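Local coordinates for protein oligopeptide ABC transporter OppAIV (Borrelia burgdorferi B31, PDB 4GL8) that probably binds oligopeptides as the solute-binding component of an ABC transporter that takes up peptides, at residues K316-S321 against F494-S499. Numbering follows the deposited sequence.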
ATOM      1  N   LYS A 316     -19.088  -0.590 -14.388  1.00 24.13           N
ATOM      2  CA  LYS A 316     -20.228  -0.061 -13.634  1.00 26.40           C
ATOM      3  C   LYS A 316     -20.999  -1.181 -12.927  1.00 27.68           C
ATOM      4  O   LYS A 316     -21.364  -1.051 -11.756  1.00 28.62           O
ATOM      5  CB  LYS A 316     -21.182   0.724 -14.534  1.00 27.38           C
ATOM      6  N   THR A 317     -21.256  -2.271 -13.635  1.00 28.48           N
ATOM      7  CA  THR A 317     -21.969  -3.402 -13.037  1.00 29.65           C
ATOM      8  C   THR A 317     -21.146  -3.999 -11.890  1.00 29.14           C
ATOM      9  O   THR A 317     -21.706  -4.405 -10.880  1.00 28.92           O
ATOM     10  CB  THR A 317     -22.265  -4.464 -14.102  1.00 29.84           C
ATOM     11  OG1 THR A 317     -23.240  -3.940 -14.998  1.00 30.54           O
ATOM     12  CG2 THR A 317     -22.780  -5.753 -13.504  1.00 30.36           C
ATOM     13  N   LEU A 318     -19.818  -4.003 -12.042  1.00 28.87           N
ATOM     14  CA  LEU A 318     -18.942  -4.513 -10.987  1.00 29.38           C
ATOM     15  C   LEU A 318     -19.088  -3.686  -9.713  1.00 30.49           C
ATOM     16  O   LEU A 318     -19.231  -4.246  -8.625  1.00 30.60           O
ATOM     17  CB  LEU A 318     -17.483  -4.556 -11.426  1.00 28.44           C
ATOM     18  CG  LEU A 318     -16.441  -4.922 -10.345  1.00 29.08           C
ATOM     19  CD1 LEU A 318     -16.679  -6.314  -9.741  1.00 29.43           C
ATOM     20  CD2 LEU A 318     -15.034  -4.857 -10.909  1.00 28.12           C
ATOM     21  N   THR A 319     -19.062  -2.364  -9.836  1.00 32.25           N
ATOM     22  CA  THR A 319     -19.185  -1.513  -8.651  1.00 34.30           C
ATOM     23  C   THR A 319     -20.628  -1.492  -8.094  1.00 36.88           C
ATOM     24  O   THR A 319     -20.795  -1.464  -6.884  1.00 37.31           O
ATOM     25  CB  THR A 319     -18.640  -0.076  -8.852  1.00 33.30           C
ATOM     26  OG1 THR A 319     -19.268   0.529  -9.969  1.00 33.64           O
ATOM     27  CG2 THR A 319     -17.167  -0.097  -9.104  1.00 32.38           C
ATOM     28  N   GLU A 320     -21.655  -1.550  -8.940  1.00 39.67           N
ATOM     29  CA  GLU A 320     -23.038  -1.410  -8.437  1.00 44.74           C
ATOM     30  C   GLU A 320     -23.760  -2.708  -8.042  1.00 45.84           C
ATOM     31  O   GLU A 320     -24.686  -2.670  -7.231  1.00 49.12           O
ATOM     32  CB  GLU A 320     -23.887  -0.635  -9.432  1.00 48.08           C
ATOM     33  CG  GLU A 320     -23.299   0.731  -9.749  1.00 50.91           C
ATOM     34  CD  GLU A 320     -24.157   1.548 -10.690  1.00 54.28           C
ATOM     35  OE1 GLU A 320     -24.957   0.956 -11.465  1.00 54.60           O
ATOM     36  OE2 GLU A 320     -24.013   2.790 -10.640  1.00 57.22           O
ATOM     37  N   SER A 321     -23.349  -3.841  -8.603  1.00 44.43           N
ATOM     38  CA  SER A 321     -24.022  -5.120  -8.348  1.00 44.54           C
ATOM     39  C   SER A 321     -23.154  -6.130  -7.606  1.00 43.36           C
ATOM     40  O   SER A 321     -23.678  -7.004  -6.937  1.00 45.13           O
ATOM     41  CB  SER A 321     -24.510  -5.734  -9.663  1.00 45.17           C
ATOM     42  N   PHE A 494      -7.384  -1.858 -15.597  1.00 20.28           N
ATOM     43  CA  PHE A 494      -7.722  -0.963 -14.504  1.00 20.48           C
ATOM     44  C   PHE A 494      -9.234  -0.979 -14.308  1.00 21.09           C
ATOM     45  O   PHE A 494     -10.003  -0.824 -15.270  1.00 21.91           O
ATOM     46  CB  PHE A 494      -7.233   0.454 -14.809  1.00 20.59           C
ATOM     47  CG  PHE A 494      -5.745   0.550 -14.961  1.00 20.17           C
ATOM     48  CD1 PHE A 494      -4.934   0.599 -13.854  1.00 19.63           C
ATOM     49  CD2 PHE A 494      -5.158   0.574 -16.216  1.00 20.71           C
ATOM     50  CE1 PHE A 494      -3.552   0.682 -13.998  1.00 19.96           C
ATOM     51  CE2 PHE A 494      -3.788   0.672 -16.372  1.00 20.30           C
ATOM     52  CZ  PHE A 494      -2.976   0.704 -15.264  1.00 19.98           C
ATOM     53  N   LEU A 495      -9.648  -1.127 -13.060  1.00 20.59           N
ATOM     54  CA  LEU A 495     -11.035  -1.406 -12.742  1.00 21.54           C
ATOM     55  C   LEU A 495     -11.770  -0.328 -11.951  1.00 21.96           C
ATOM     56  O   LEU A 495     -12.850   0.102 -12.340  1.00 22.24           O
ATOM     57  CB  LEU A 495     -11.120  -2.729 -11.971  1.00 21.41           C
ATOM     58  CG  LEU A 495     -10.765  -3.981 -12.785  1.00 21.50           C
ATOM     59  CD1 LEU A 495     -10.643  -5.188 -11.884  1.00 21.45           C
ATOM     60  CD2 LEU A 495     -11.804  -4.244 -13.838  1.00 22.61           C
ATOM     61  N   ASN A 496     -11.237   0.071 -10.808  1.00 22.29           N
ATOM     62  CA  ASN A 496     -11.914   1.107 -10.045  1.00 23.59           C
ATOM     63  C   ASN A 496     -11.010   1.752  -9.027  1.00 22.66           C
ATOM     64  O   ASN A 496      -9.879   1.304  -8.798  1.00 22.22           O
ATOM     65  CB  ASN A 496     -13.168   0.565  -9.359  1.00 24.84           C
ATOM     66  CG  ASN A 496     -12.874  -0.631  -8.488  1.00 26.13           C
ATOM     67  OD1 ASN A 496     -12.210  -0.516  -7.462  1.00 25.99           O
ATOM     68  ND2 ASN A 496     -13.366  -1.799  -8.903  1.00 26.88           N
ATOM     69  N   ILE A 497     -11.508   2.852  -8.480  1.00 22.70           N
ATOM     70  CA  ILE A 497     -10.909   3.512  -7.353  1.00 22.42           C
ATOM     71  C   ILE A 497     -11.687   3.018  -6.158  1.00 23.65           C
ATOM     72  O   ILE A 497     -12.907   3.201  -6.076  1.00 25.17           O
ATOM     73  CB  ILE A 497     -11.072   5.037  -7.419  1.00 21.89           C
ATOM     74  CG1 ILE A 497     -10.593   5.590  -8.774  1.00 21.86           C
ATOM     75  CG2 ILE A 497     -10.394   5.666  -6.202  1.00 21.06           C
ATOM     76  CD1 ILE A 497      -9.116   5.375  -9.094  1.00 21.67           C
ATOM     77  N   THR A 498     -10.981   2.440  -5.206  1.00 25.04           N
ATOM     78  CA  THR A 498     -11.600   1.631  -4.139  1.00 26.50           C
ATOM     79  C   THR A 498     -12.318   2.467  -3.079  1.00 27.06           C
ATOM     80  O   THR A 498     -11.902   3.576  -2.790  1.00 25.81           O
ATOM     81  CB  THR A 498     -10.494   0.788  -3.460  1.00 26.83           C
ATOM     82  OG1 THR A 498     -10.139  -0.297  -4.327  1.00 28.17           O
ATOM     83  CG2 THR A 498     -10.931   0.270  -2.093  1.00 27.58           C
ATOM     84  N   SER A 499     -13.390   1.914  -2.518  1.00 28.56           N
ATOM     85  CA  SER A 499     -13.995   2.393  -1.269  1.00 31.44           C
ATOM     86  C   SER A 499     -13.987   1.261  -0.268  1.00 31.98           C
ATOM     87  O   SER A 499     -14.489   0.199  -0.570  1.00 35.07           O
ATOM     88  CB  SER A 499     -15.447   2.821  -1.489  1.00 32.65           C
ATOM     89  OG  SER A 499     -15.493   3.971  -2.328  1.00 35.13           O
TER
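Leu318 and Thr319, on one turn of helix 315-323, meet Leu495 and Asn496 of strand 492-504, with the local axes 9.0 Å apart at closest approach and their N-to-C directions 37° apart. The alpha carbons pair in the same order, Leu318 CA standing 8.7 Å from Leu495 CA and Thr319 CA 7.9 Å from Asn496 CA, consistent with N-to-C directions that run roughly the same way. Only 137 Å² is buried in all, and the side chains touch without any hydrogen bond between the segments. Leu495 and Asn496 both face Ser289 of strand 287-293, which defines a classic beta bulge; in this member of the bacterial solute-binding protein 5 family the helix thus packs on strand 492-504 exactly where its antiparallel pairing with strand 287-293 is irregular. With CG anti to the backbone N, Leu318 places its CD2 methyl against Leu495 and Asn496. That methyl lies 4.0 Å from Asn496 ND2, the two side chains crossing at about a right angle, and 4.4 Å from Leu495 CD2, a loose apolar contact. Ile385 and Phe388 of helix 380-397 also touch Leu318, while Ile389 of that helix touches Leu495, so helix 380-397 covers both leucines. Thr319 runs past Asn496 in the opposite direction, its methyl CG2 being 4.1 Å from Asn496 CB. Its chi1 of 55° sets CG2 anti to the carbonyl carbon and turns OG1 back into the helix, separating the apolar branch from the polar one. Thr319 OG1 donates to Lys316 O over 3.2 Å, tilted 33° from the carbonyl plane, and the same oxygen accepts the helical bond from Glu320 N. One residue before the bulge, Phe494 O accepts a hydrogen bond from Arg315 NE, tying the start of helix 315-323 to the strand.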